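Local coordinates for protein importin-95 (Chaetomium thermophilum, PDB 4XRI) that probably carries protein cargo into the nucleus as a flexible HEAT-repeat transport receptor of the importin-beta family, and probably binds a small GTPase, at residues 13-18 with 32-37; 44-49 with 72-77; 52-57 with 106-111; 62-67 with 117-122; 87-92 with 100-105. The protein carries 2 engineered substitutions. All coordinates share one frame; numbering follows the deposited sequence.

Interaction 1: residues 13-18 with 32-37; sequences NIILEN and QQLTHA
Ile15 is the hub of this contact: its CD1 meets Gln33, and its CG2 meets Leu34 and the flank of Gln33. With CG1 beside the backbone N (chi1 -51°), CG2 stands anti to that nitrogen, points across the gap and lies 3.9 Å from Leu34 CD2. The other branch is turned back at chi2 (-54°), which brings Ile15 CD1 up to the amide end of Gln33, 3.3 Å from NE2. The root of the Gln33 side chain takes part as well, with Gln33 CB 4.1 Å from Ile15 CG2. Leu34 starts off at an angle to helix 11-19 and comes close through CD2, running past Ile15 in the reverse direction. No hydrogen bond spans the gap, and the contact is one of hydrocarbon surface with an amide at its border. An alanine in place of Ile15 would remove both branches, which would probably open a gap beside Leu34 and set the amide of Gln33 free to turn. The backbones stay well apart, Ile15 CA being 7.6 Å from Gln33 CA. Leu34 also packs on Tyr45, while Leu16 turns to Ile62 and Ala66, tying the pair to the helices that follow. Two successive helices joined by a short loop and held by a few aliphatic side chains are characteristic of the HEAT-repeat solenoid, and this pair lies at its N-terminal end.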
# COMPACT_ATOMS: atom_id res chain seq x y z
N ASN A 13 36.28 15.98 15.54
CA ASN A 13 36.40 14.53 15.68
C ASN A 13 35.56 14.01 16.84
O ASN A 13 34.87 13.00 16.72
CB ASN A 13 37.86 14.12 15.87
CG ASN A 13 38.74 14.55 14.72
OD1 ASN A 13 38.36 15.38 13.90
ND2 ASN A 13 39.94 13.97 14.64
N ILE A 14 35.60 14.73 17.96
CA ILE A 14 34.84 14.35 19.14
C ILE A 14 33.35 14.62 18.94
O ILE A 14 32.51 13.83 19.37
CB ILE A 14 35.35 15.09 20.38
CG1 ILE A 14 36.76 14.62 20.73
CG2 ILE A 14 34.43 14.88 21.57
CD1 ILE A 14 37.34 15.26 21.97
N ILE A 15 33.01 15.73 18.27
CA ILE A 15 31.61 16.02 17.99
C ILE A 15 31.02 14.96 17.06
O ILE A 15 29.86 14.57 17.21
CB ILE A 15 31.43 17.42 17.34
CG1 ILE A 15 32.15 18.50 18.14
CG2 ILE A 15 29.95 17.76 17.22
CD1 ILE A 15 31.77 18.54 19.60
N LEU A 16 31.82 14.50 16.10
CA LEU A 16 31.37 13.47 15.17
C LEU A 16 31.27 12.11 15.84
O LEU A 16 30.35 11.35 15.58
CB LEU A 16 32.32 13.38 13.97
CG LEU A 16 32.28 14.54 12.97
CD1 LEU A 16 33.35 14.34 11.91
CD2 LEU A 16 30.91 14.67 12.33
N GLU A 17 32.24 11.81 16.71
CA GLU A 17 32.22 10.56 17.46
C GLU A 17 31.00 10.52 18.36
O GLU A 17 30.31 9.50 18.45
CB GLU A 17 33.50 10.40 18.28
CG GLU A 17 33.66 9.03 18.91
CD GLU A 17 33.81 7.93 17.88
OE1 GLU A 17 34.86 7.89 17.20
OE2 GLU A 17 32.89 7.09 17.75
N ASN A 18 30.72 11.64 19.01
CA ASN A 18 29.51 11.77 19.82
C ASN A 18 28.26 11.74 18.96
O ASN A 18 27.19 11.33 19.42
CB ASN A 18 29.56 13.07 20.63
CG ASN A 18 30.62 13.05 21.71
OD1 ASN A 18 30.95 12.00 22.25
ND2 ASN A 18 31.15 14.22 22.03
N GLN A 32 22.85 18.78 17.88
CA GLN A 32 22.56 20.18 18.18
C GLN A 32 23.77 21.06 17.89
O GLN A 32 23.63 22.15 17.33
CB GLN A 32 22.15 20.34 19.65
CG GLN A 32 20.75 19.84 19.94
CD GLN A 32 19.70 20.52 19.09
OE1 GLN A 32 19.46 21.72 19.22
NE2 GLN A 32 19.08 19.76 18.19
N GLN A 33 24.95 20.58 18.26
CA GLN A 33 26.19 21.30 18.03
C GLN A 33 26.44 21.50 16.54
O GLN A 33 26.88 22.57 16.11
CB GLN A 33 27.37 20.57 18.66
CG GLN A 33 27.29 20.45 20.17
CD GLN A 33 28.40 19.59 20.75
OE1 GLN A 33 28.29 18.37 20.79
NE2 GLN A 33 29.46 20.24 21.21
N LEU A 34 26.16 20.46 15.75
CA LEU A 34 26.34 20.52 14.31
C LEU A 34 25.35 21.49 13.67
O LEU A 34 25.73 22.32 12.84
CB LEU A 34 26.18 19.13 13.69
CG LEU A 34 27.22 18.09 14.10
CD1 LEU A 34 26.86 16.73 13.52
CD2 LEU A 34 28.61 18.52 13.67
N THR A 35 24.08 21.37 14.05
CA THR A 35 23.04 22.25 13.54
C THR A 35 23.34 23.70 13.88
O THR A 35 23.18 24.59 13.04
CB THR A 35 21.66 21.87 14.10
OG1 THR A 35 21.38 20.49 13.83
CG2 THR A 35 20.57 22.73 13.47
N HIS A 36 23.77 23.93 15.11
CA HIS A 36 24.17 25.26 15.56
C HIS A 36 25.34 25.78 14.74
O HIS A 36 25.37 26.95 14.35
CB HIS A 36 24.53 25.25 17.04
CG HIS A 36 25.29 26.46 17.48
ND1 HIS A 36 26.60 26.40 17.91
CD2 HIS A 36 24.94 27.77 17.55
CE1 HIS A 36 27.02 27.61 18.23
NE2 HIS A 36 26.03 28.46 18.02
N ALA A 37 26.30 24.90 14.47
CA ALA A 37 27.46 25.25 13.67
C ALA A 37 27.06 25.64 12.25
O ALA A 37 27.61 26.57 11.67
CB ALA A 37 28.45 24.09 13.63

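Interaction 2: residues 44-49 with 72-77; sequences QYLLTL and NAFSAR. With SO4 (sulfate ion), chain G.
Leu46, on helix 42-54, and Ala73, at the loop after helix 60-72, are the residues whose backbones come nearest, with Leu46 CA 7.6 Å from Ala73 CA and no hydrogen bond between the segments. Ala73 CB is met by two larger side chains. Leu46 CD2 approaches it to 3.7 Å, and the Tyr45 ring presents its edge, with CE2 3.9 Å from Ala73 CB. Tyr45 reaches this place because its CG stands anti to the backbone N (chi1 178°), and Leu49 CD1 lies over one face of the ring, offset toward the rim. The same Leu46 methyl touches the edge of the Phe74 ring, 4.2 Å from CD2, the two side chains meeting at a slant.

Farther along the loop a sulfate, probably from the crystallisation liquor, is gripped by Arg77. Its backbone N donates to sulfate O3 at 2.8 Å in a nearly straight bond (168°). A bend at chi3 (-51°) folds the side chain back, placing the guanidinium with O3 over the centre of one face, a position that charge attraction would also support.

Around the apolar part, Phe74 packs on Ala126, Ile127 and Ile130 of helix 114-131, and Leu46 on Leu70 of helix 60-72. Leu46 also packs on Trp89 of helix 79-91 and on Val101 of helix 95-108. The contact lies where helices 42-54, 60-72, 79-91, 95-108 and 114-131 converge.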
# COMPACT_ATOMS: atom_id res chain seq x y z
N GLN A 44 31.99 27.98 7.07
CA GLN A 44 33.02 27.42 7.94
C GLN A 44 32.65 26.00 8.34
O GLN A 44 33.52 25.14 8.52
CB GLN A 44 33.22 28.29 9.18
CG GLN A 44 34.65 28.28 9.71
CD GLN A 44 35.64 28.87 8.72
OE1 GLN A 44 35.28 29.64 7.84
NE2 GLN A 44 36.91 28.49 8.87
N TYR A 45 31.35 25.76 8.49
CA TYR A 45 30.82 24.43 8.76
C TYR A 45 31.18 23.48 7.62
O TYR A 45 31.61 22.35 7.86
CB TYR A 45 29.30 24.50 8.96
CG TYR A 45 28.61 23.17 9.21
CD1 TYR A 45 28.86 22.45 10.37
CD2 TYR A 45 27.68 22.67 8.31
CE1 TYR A 45 28.22 21.24 10.61
CE2 TYR A 45 27.04 21.47 8.54
CZ TYR A 45 27.30 20.76 9.69
OH TYR A 45 26.67 19.56 9.92
N LEU A 46 31.00 23.96 6.39
CA LEU A 46 31.33 23.17 5.21
C LEU A 46 32.82 22.86 5.14
O LEU A 46 33.21 21.71 4.90
CB LEU A 46 30.89 23.90 3.94
CG LEU A 46 29.40 24.17 3.77
CD1 LEU A 46 29.10 24.65 2.36
CD2 LEU A 46 28.58 22.94 4.11
N LEU A 47 33.64 23.88 5.34
CA LEU A 47 35.09 23.73 5.30
C LEU A 47 35.58 22.73 6.34
O LEU A 47 36.36 21.83 6.02
CB LEU A 47 35.77 25.07 5.53
CG LEU A 47 35.84 25.99 4.31
CD1 LEU A 47 36.43 27.34 4.69
CD2 LEU A 47 36.67 25.33 3.23
N THR A 48 35.12 22.90 7.57
CA THR A 48 35.50 22.02 8.67
C THR A 48 35.20 20.56 8.34
O THR A 48 36.03 19.68 8.54
CB THR A 48 34.76 22.40 9.97
OG1 THR A 48 35.05 23.76 10.30
CG2 THR A 48 35.21 21.49 11.11
N LEU A 49 34.00 20.33 7.82
CA LEU A 49 33.54 18.98 7.52
C LEU A 49 34.30 18.33 6.37
O LEU A 49 34.67 17.16 6.44
CB LEU A 49 32.04 18.99 7.21
CG LEU A 49 31.11 19.15 8.41
CD1 LEU A 49 29.67 19.12 7.96
CD2 LEU A 49 31.38 18.06 9.44
N ASN A 72 24.58 16.27 3.91
CA ASN A 72 23.30 16.67 4.46
C ASN A 72 23.18 18.17 4.70
O ASN A 72 22.10 18.68 5.00
CB ASN A 72 23.04 15.94 5.78
CG ASN A 72 22.73 14.47 5.57
OD1 ASN A 72 22.29 14.06 4.50
ND2 ASN A 72 22.95 13.67 6.61
N ALA A 73 24.29 18.88 4.55
CA ALA A 73 24.30 20.32 4.78
C ALA A 73 23.62 21.07 3.64
O ALA A 73 23.19 22.21 3.81
CB ALA A 73 25.71 20.82 4.98
N PHE A 74 23.53 20.42 2.48
CA PHE A 74 22.88 21.03 1.33
C PHE A 74 22.16 20.00 0.46
O PHE A 74 22.10 20.14 -0.76
CB PHE A 74 23.89 21.82 0.49
CG PHE A 74 25.18 21.08 0.25
CD1 PHE A 74 25.31 20.22 -0.83
CD2 PHE A 74 26.26 21.25 1.09
CE1 PHE A 74 26.49 19.54 -1.06
CE2 PHE A 74 27.45 20.58 0.87
CZ PHE A 74 27.57 19.73 -0.21
N SER A 75 21.62 18.96 1.09
CA SER A 75 20.83 17.97 0.38
C SER A 75 19.84 17.27 1.31
O SER A 75 20.09 17.15 2.51
CB SER A 75 21.73 16.93 -0.29
OG SER A 75 22.42 16.16 0.67
N ALA A 76 18.72 16.82 0.75
CA ALA A 76 17.70 16.11 1.51
C ALA A 76 16.78 15.32 0.59
O ALA A 76 16.71 15.58 -0.60
CB ALA A 76 16.89 17.10 2.35
N ARG A 77 16.08 14.34 1.16
CA ARG A 77 15.11 13.56 0.39
C ARG A 77 13.84 14.35 0.17
O ARG A 77 13.28 14.36 -0.92
CB ARG A 77 14.80 12.23 1.09
CG ARG A 77 15.84 11.15 0.86
CD ARG A 77 15.51 9.89 1.64
NE ARG A 77 15.24 10.18 3.05
CZ ARG A 77 16.18 10.49 3.94
NH1 ARG A 77 17.45 10.56 3.58
NH2 ARG A 77 15.84 10.73 5.20
S SO4 G . 15.56 14.32 4.93
O1 SO4 G . 14.30 14.92 4.50
O2 SO4 G . 16.49 15.37 5.34
O3 SO4 G . 16.15 13.56 3.83
O4 SO4 G . 15.32 13.42 6.06

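Interaction 3: residues 52-57 with 106-111; sequences ALANES and LETLAS
Thr108 faces the end of helix 42-54 with its two branches turned to different neighbours. With OG1 beside the backbone N (chi1 -58°), CG2 stands anti to that nitrogen and lies 4.0 Å from Leu53 CG and 3.7 Å from Leu53 O. The hydroxyl OG1 stands 3.5 Å from Ala54 CB, but its hydrogen bond goes to Leu104 O, one turn back. The backbones are close here, with Ala54 CA 5.5 Å from Thr108 CA.

A polar link follows where both segments have left their helices. Glu56, bent at chi2, swings its carboxylate over to Ser111, the last residue of a type I beta turn that begins at Thr108. Ser111 OG donates to Glu56 OE2 at 3.0 Å, on the syn lone pair, the side of the other carboxylate oxygen. That other oxygen, OE1, forms a salt bridge with Arg63, and Ser111 OG is also hydrogen-bonded to Asn113 N and, weakly, to Arg63 NH1. An Asx turn, Ser57 N to Asn55 OD1 at 2.8 Å, shapes the Glu56 loop. An alanine here instead of Ser111 would probably leave Glu56 OE2 without this donor and the carboxylate freer to swing about its bond to Arg63. The chemistry is that of a small polar cluster beside an apolar seam, in which a serine and an arginine share one carboxylate and would be expected to stabilise its negative charge.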
# COMPACT_ATOMS: atom_id res chain seq x y z
N ALA A 52 37.82 17.42 7.49
CA ALA A 52 37.81 16.22 8.31
C ALA A 52 37.60 14.98 7.45
O ALA A 52 38.10 13.90 7.76
CB ALA A 52 36.73 16.31 9.38
N LEU A 53 36.86 15.16 6.36
CA LEU A 53 36.64 14.09 5.40
C LEU A 53 37.92 13.77 4.64
O LEU A 53 38.21 12.61 4.33
CB LEU A 53 35.52 14.47 4.42
CG LEU A 53 35.38 13.65 3.14
CD1 LEU A 53 35.03 12.21 3.46
CD2 LEU A 53 34.33 14.28 2.22
N ALA A 54 38.70 14.80 4.35
CA ALA A 54 39.90 14.65 3.53
C ALA A 54 41.12 14.23 4.36
O ALA A 54 42.15 13.85 3.80
CB ALA A 54 40.20 15.95 2.79
N ASN A 55 40.99 14.28 5.68
CA ASN A 55 42.10 13.98 6.58
C ASN A 55 42.45 12.49 6.60
O ASN A 55 41.71 11.68 7.15
CB ASN A 55 41.77 14.47 7.99
CG ASN A 55 42.97 14.40 8.93
OD1 ASN A 55 44.01 13.84 8.60
ND2 ASN A 55 42.81 14.98 10.12
N GLU A 56 43.60 12.15 6.03
CA GLU A 56 44.05 10.76 5.97
C GLU A 56 44.52 10.23 7.32
O GLU A 56 44.76 9.04 7.48
CB GLU A 56 45.17 10.61 4.95
CG GLU A 56 44.74 10.86 3.51
CD GLU A 56 43.80 9.80 2.98
OE1 GLU A 56 43.77 8.68 3.53
OE2 GLU A 56 43.08 10.10 2.01
N SER A 57 44.67 11.13 8.29
CA SER A 57 45.15 10.74 9.62
C SER A 57 43.99 10.32 10.53
O SER A 57 44.21 9.84 11.64
CB SER A 57 45.94 11.88 10.26
OG SER A 57 47.09 12.19 9.51
N LEU A 106 36.76 16.01 -4.36
CA LEU A 106 37.30 15.33 -5.53
C LEU A 106 38.55 14.53 -5.20
O LEU A 106 38.70 13.38 -5.60
CB LEU A 106 37.62 16.34 -6.64
CG LEU A 106 36.66 16.44 -7.83
CD1 LEU A 106 37.24 17.36 -8.89
CD2 LEU A 106 36.38 15.05 -8.40
N GLU A 107 39.46 15.16 -4.46
CA GLU A 107 40.74 14.55 -4.12
C GLU A 107 40.57 13.35 -3.18
O GLU A 107 41.36 12.40 -3.23
CB GLU A 107 41.67 15.58 -3.49
CG GLU A 107 42.21 16.60 -4.48
CD GLU A 107 42.83 17.82 -3.82
OE1 GLU A 107 43.33 18.70 -4.55
OE2 GLU A 107 42.81 17.90 -2.58
N THR A 108 39.53 13.38 -2.36
CA THR A 108 39.28 12.33 -1.37
C THR A 108 38.86 11.01 -2.03
O THR A 108 38.96 9.94 -1.43
CB THR A 108 38.21 12.79 -0.35
OG1 THR A 108 38.64 14.00 0.28
CG2 THR A 108 37.96 11.74 0.73
N LEU A 109 38.40 11.10 -3.28
CA LEU A 109 38.04 9.90 -4.04
C LEU A 109 39.22 8.92 -4.15
O LEU A 109 39.02 7.71 -4.28
CB LEU A 109 37.56 10.27 -5.44
CG LEU A 109 36.25 11.04 -5.59
CD1 LEU A 109 35.93 11.22 -7.07
CD2 LEU A 109 35.11 10.33 -4.88
N ALA A 110 40.43 9.46 -4.10
CA ALA A 110 41.64 8.66 -4.29
C ALA A 110 42.09 7.98 -3.00
O ALA A 110 43.00 7.15 -3.02
CB ALA A 110 42.76 9.53 -4.84
N SER A 111 41.45 8.32 -1.89
CA SER A 111 41.82 7.78 -0.59
C SER A 111 41.73 6.26 -0.54
O SER A 111 40.75 5.68 -1.01
CB SER A 111 40.92 8.37 0.51
OG SER A 111 41.23 7.80 1.77

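Interaction 4: residues 62-67 with 117-122; sequences IRAAAG and GQAAAQ
No flat group enters the place where Ala119 meets Ala64 and Gly67; the planar side chains stand at its margins and are held by hydrogen bonds. On one margin the guanidinium of Arg63 uses its N-H groups, NE toward Leu53 O and NH1 in a salt bridge with Glu56. On another, the amides of Gln118 and Gln122 pair one turn apart on helix 114-131. Gln122 NE2 donates to Gln118 OE1 at 2.8 Å; the acceptor lies in the amide plane of Gln122, and the donor sits in the carbonyl plane of Gln118, on a lone pair.

Between these margins is a close helix-helix packing of the HEAT-repeat solenoid. The two segments run almost exactly parallel (5°), with their axes 8.3 Å apart, as expected where helices of the same layer stack side by side along the superhelix. Such closeness depends on small residues. Ala119 points its CB toward helix 60-72, touching backbone more than side chain: it lies 3.8 Å from Ala64 CA, and its nearest side-chain neighbour is the methyl of Ala64. Helix 60-72 has a glycine opposite, and Gly67 CA is 5.0 Å from Ala119 CA.

Elsewhere the two helices have different companions. Ile62 and Ala66 pack on Leu16, while Gln118, Ala121 and Gln122 reach Phe165 of helix 153-168. The absence of a side chain appears to matter in this geometry: a CB at Gly67 would fall 2.7 Å from Ala119 CB, a clash, whereas its CA rests 4.1 Å from that methyl.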
# COMPACT_ATOMS: atom_id res chain seq x y z
N ILE A 62 34.98 8.18 11.19
CA ILE A 62 34.92 9.62 11.47
C ILE A 62 34.82 10.40 10.17
O ILE A 62 33.99 11.30 10.03
CB ILE A 62 36.16 10.10 12.26
CG1 ILE A 62 36.21 9.43 13.63
CG2 ILE A 62 36.13 11.62 12.41
CD1 ILE A 62 34.97 9.69 14.47
N ARG A 63 35.66 10.04 9.21
CA ARG A 63 35.68 10.70 7.91
C ARG A 63 34.36 10.52 7.17
O ARG A 63 33.86 11.46 6.55
CB ARG A 63 36.83 10.15 7.05
CG ARG A 63 38.20 10.32 7.69
CD ARG A 63 39.28 9.66 6.86
NE ARG A 63 39.48 10.33 5.58
CZ ARG A 63 40.35 9.93 4.66
NH1 ARG A 63 41.09 8.85 4.88
NH2 ARG A 63 40.46 10.59 3.52
N ALA A 64 33.81 9.31 7.24
CA ALA A 64 32.51 9.03 6.63
C ALA A 64 31.44 9.90 7.27
O ALA A 64 30.63 10.51 6.57
CB ALA A 64 32.16 7.55 6.78
N ALA A 65 31.45 9.96 8.60
CA ALA A 65 30.51 10.79 9.35
C ALA A 65 30.58 12.25 8.92
O ALA A 65 29.56 12.91 8.76
CB ALA A 65 30.79 10.66 10.84
N ALA A 66 31.81 12.74 8.74
CA ALA A 66 32.03 14.11 8.29
C ALA A 66 31.45 14.32 6.89
O ALA A 66 30.80 15.33 6.63
CB ALA A 66 33.52 14.43 8.30
N GLY A 67 31.70 13.35 6.01
CA GLY A 67 31.22 13.42 4.65
C GLY A 67 29.70 13.38 4.56
O GLY A 67 29.10 14.08 3.75
N GLY A 117 36.21 7.41 0.84
CA GLY A 117 35.99 7.49 -0.59
C GLY A 117 34.52 7.45 -0.95
O GLY A 117 34.06 8.23 -1.78
N GLN A 118 33.79 6.55 -0.31
CA GLN A 118 32.35 6.43 -0.53
C GLN A 118 31.64 7.71 -0.13
O GLN A 118 30.78 8.21 -0.86
CB GLN A 118 31.77 5.25 0.26
CG GLN A 118 30.42 4.76 -0.22
CD GLN A 118 29.26 5.57 0.34
OE1 GLN A 118 29.42 6.33 1.30
NE2 GLN A 118 28.08 5.41 -0.25
N ALA A 119 32.00 8.23 1.05
CA ALA A 119 31.40 9.46 1.57
C ALA A 119 31.65 10.63 0.63
O ALA A 119 30.76 11.45 0.39
CB ALA A 119 31.95 9.76 2.95
N ALA A 120 32.87 10.70 0.09
CA ALA A 120 33.23 11.75 -0.85
C ALA A 120 32.39 11.65 -2.13
O ALA A 120 32.02 12.66 -2.72
CB ALA A 120 34.71 11.68 -1.19
N ALA A 121 32.10 10.42 -2.53
CA ALA A 121 31.25 10.18 -3.70
C ALA A 121 29.85 10.73 -3.47
O ALA A 121 29.24 11.30 -4.38
CB ALA A 121 31.19 8.69 -4.03
N GLN A 122 29.35 10.55 -2.25
CA GLN A 122 28.04 11.10 -1.88
C GLN A 122 28.05 12.62 -1.94
O GLN A 122 27.12 13.23 -2.46
CB GLN A 122 27.65 10.63 -0.47
CG GLN A 122 27.27 9.17 -0.38
CD GLN A 122 26.59 8.83 0.93
OE1 GLN A 122 25.56 9.41 1.28
NE2 GLN A 122 27.17 7.89 1.67

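Interaction 5: residues 87-92 with 100-105; sequences AKWLNQ and RVKQLA
Trp89 bridges a wide gap to Val101 and Lys102, for Trp89 CA and Val101 CA are 10.8 Å apart and the indole spans most of the distance. Its CG is anti to the backbone N (chi1 173°), which directs the ring toward helix 95-108, and the far end of the six-membered ring makes the touch. Trp89 CH2 lies 3.9 Å from Val101 CG1, and CZ3 is 4.0 Å from the same methyl. Val101 CB lies in the ring plane and CG1 near it, so the valine abuts the edge and does not stack. Val101 CG1 is itself anti to the backbone N, and the two side chains come at each other from opposite directions. This is the tight, buried part.

Toward Lys102 the fit is looser. Its CD stands 4.3 Å from Trp89 CZ2, again at the ring edge, and the ammonium group runs on beyond, away from the indole, to form a salt bridge with Glu131. The same glutamate accepts a hydrogen bond from Trp89 NE1, so one carboxylate ties the polar ends of both residues together, while Lys102 also makes a cation-pi contact with Trp137. Farther out, Asn91, Gln92 and Arg100 are exposed and take no part in the contact.

Within the fold, Trp89 also packs on Ile127 and Ile130 of helix 114-131, and Val101 joins it on Ile127. The contact thus closes helix 79-91 against helix 95-108, with helix 114-131 beside both and helix 42-54 adding Leu46.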
# COMPACT_ATOMS: atom_id res chain seq x y z
N ALA A 87 19.61 25.87 -1.88
CA ALA A 87 19.71 27.32 -1.95
C ALA A 87 20.84 27.81 -1.06
O ALA A 87 21.49 28.82 -1.36
CB ALA A 87 18.40 27.97 -1.55
N LYS A 88 21.08 27.09 0.03
CA LYS A 88 22.16 27.43 0.95
C LYS A 88 23.52 27.25 0.28
O LYS A 88 24.44 28.04 0.52
CB LYS A 88 22.09 26.57 2.22
CG LYS A 88 20.83 26.80 3.06
CD LYS A 88 20.91 26.06 4.39
CE LYS A 88 22.02 26.63 5.27
NZ LYS A 88 22.12 25.91 6.57
N TRP A 89 23.65 26.22 -0.55
CA TRP A 89 24.90 26.01 -1.28
C TRP A 89 25.11 27.10 -2.32
O TRP A 89 26.21 27.63 -2.48
CB TRP A 89 24.92 24.64 -1.96
CG TRP A 89 26.12 24.46 -2.86
CD1 TRP A 89 26.19 24.72 -4.20
CD2 TRP A 89 27.42 23.99 -2.48
NE1 TRP A 89 27.44 24.43 -4.67
CE2 TRP A 89 28.22 23.98 -3.64
CE3 TRP A 89 27.98 23.57 -1.27
CZ2 TRP A 89 29.55 23.58 -3.62
CZ3 TRP A 89 29.30 23.16 -1.25
CH2 TRP A 89 30.07 23.17 -2.42
N LEU A 90 24.03 27.44 -3.02
CA LEU A 90 24.09 28.42 -4.09
C LEU A 90 24.32 29.85 -3.59
O LEU A 90 25.15 30.57 -4.13
CB LEU A 90 22.80 28.38 -4.92
CG LEU A 90 22.67 27.24 -5.93
CD1 LEU A 90 21.34 27.33 -6.67
CD2 LEU A 90 23.83 27.26 -6.91
N ASN A 91 23.58 30.26 -2.56
CA ASN A 91 23.53 31.67 -2.19
C ASN A 91 24.07 32.05 -0.81
O ASN A 91 24.12 33.23 -0.47
CB ASN A 91 22.09 32.17 -2.30
CG ASN A 91 21.61 32.25 -3.74
OD1 ASN A 91 22.34 32.70 -4.62
ND2 ASN A 91 20.38 31.81 -3.97
N GLN A 92 24.48 31.06 -0.02
CA GLN A 92 24.99 31.36 1.31
C GLN A 92 26.44 30.92 1.48
O GLN A 92 26.95 30.82 2.60
CB GLN A 92 24.10 30.72 2.38
CG GLN A 92 22.70 31.32 2.42
CD GLN A 92 21.81 30.68 3.44
OE1 GLN A 92 20.65 30.35 3.16
NE2 GLN A 92 22.32 30.49 4.65
N ARG A 100 36.88 25.22 -2.79
CA ARG A 100 37.66 24.46 -1.82
C ARG A 100 36.98 23.14 -1.47
O ARG A 100 37.64 22.09 -1.44
CB ARG A 100 37.87 25.29 -0.55
CG ARG A 100 38.73 24.61 0.49
CD ARG A 100 40.15 24.41 0.00
NE ARG A 100 41.00 23.81 1.03
CZ ARG A 100 42.21 23.31 0.81
NH1 ARG A 100 42.90 22.79 1.80
NH2 ARG A 100 42.72 23.33 -0.42
N VAL A 101 35.68 23.19 -1.20
CA VAL A 101 34.92 21.99 -0.87
C VAL A 101 34.92 21.01 -2.04
O VAL A 101 35.14 19.81 -1.86
CB VAL A 101 33.46 22.34 -0.50
CG1 VAL A 101 32.62 21.07 -0.39
CG2 VAL A 101 33.42 23.12 0.80
N LYS A 102 34.69 21.54 -3.24
CA LYS A 102 34.68 20.73 -4.46
C LYS A 102 36.01 20.02 -4.70
O LYS A 102 36.04 18.83 -5.01
CB LYS A 102 34.32 21.60 -5.67
CG LYS A 102 32.84 21.92 -5.76
CD LYS A 102 32.58 23.18 -6.58
CE LYS A 102 32.93 23.00 -8.04
NZ LYS A 102 32.58 24.20 -8.84
N GLN A 103 37.11 20.75 -4.54
CA GLN A 103 38.43 20.20 -4.81
C GLN A 103 38.84 19.14 -3.79
O GLN A 103 39.37 18.09 -4.16
CB GLN A 103 39.48 21.32 -4.84
CG GLN A 103 40.88 20.84 -5.20
CD GLN A 103 40.96 20.20 -6.57
OE1 GLN A 103 40.17 20.51 -7.46
NE2 GLN A 103 41.90 19.28 -6.74
N LEU A 104 38.59 19.42 -2.52
CA LEU A 104 38.92 18.47 -1.46
C LEU A 104 38.08 17.20 -1.56
O LEU A 104 38.58 16.10 -1.34
CB LEU A 104 38.73 19.12 -0.08
CG LEU A 104 39.83 20.07 0.37
CD1 LEU A 104 39.52 20.62 1.76
CD2 LEU A 104 41.18 19.38 0.36
N ALA A 105 36.81 17.37 -1.91
CA ALA A 105 35.91 16.23 -2.10
C ALA A 105 36.40 15.36 -3.26
O ALA A 105 36.46 14.14 -3.15
CB ALA A 105 34.49 16.70 -2.36

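Overall arrangement
From the N terminus, interaction 1 closes first, a short loop joining helices 11-19 and 24-40 before any other contact opens. Helix 42-54 then begins two longer loops. Interaction 2 ends just beyond helix 60-72, whereas interaction 3 runs on to the end of helix 95-108. Interaction 4 starts on helix 60-72 and finishes on helix 114-131, so interactions 2, 3 and 4 all cross one another. Interaction 5, between helices 79-91 and 95-108, is a short loop contained within both 3 and 4. Tyr45 joins interaction 1 to 2, Arg63 joins 3 to 4, and Phe74 meeting Trp89 joins 2 to 5, uniting the N-terminal helices of the solenoid.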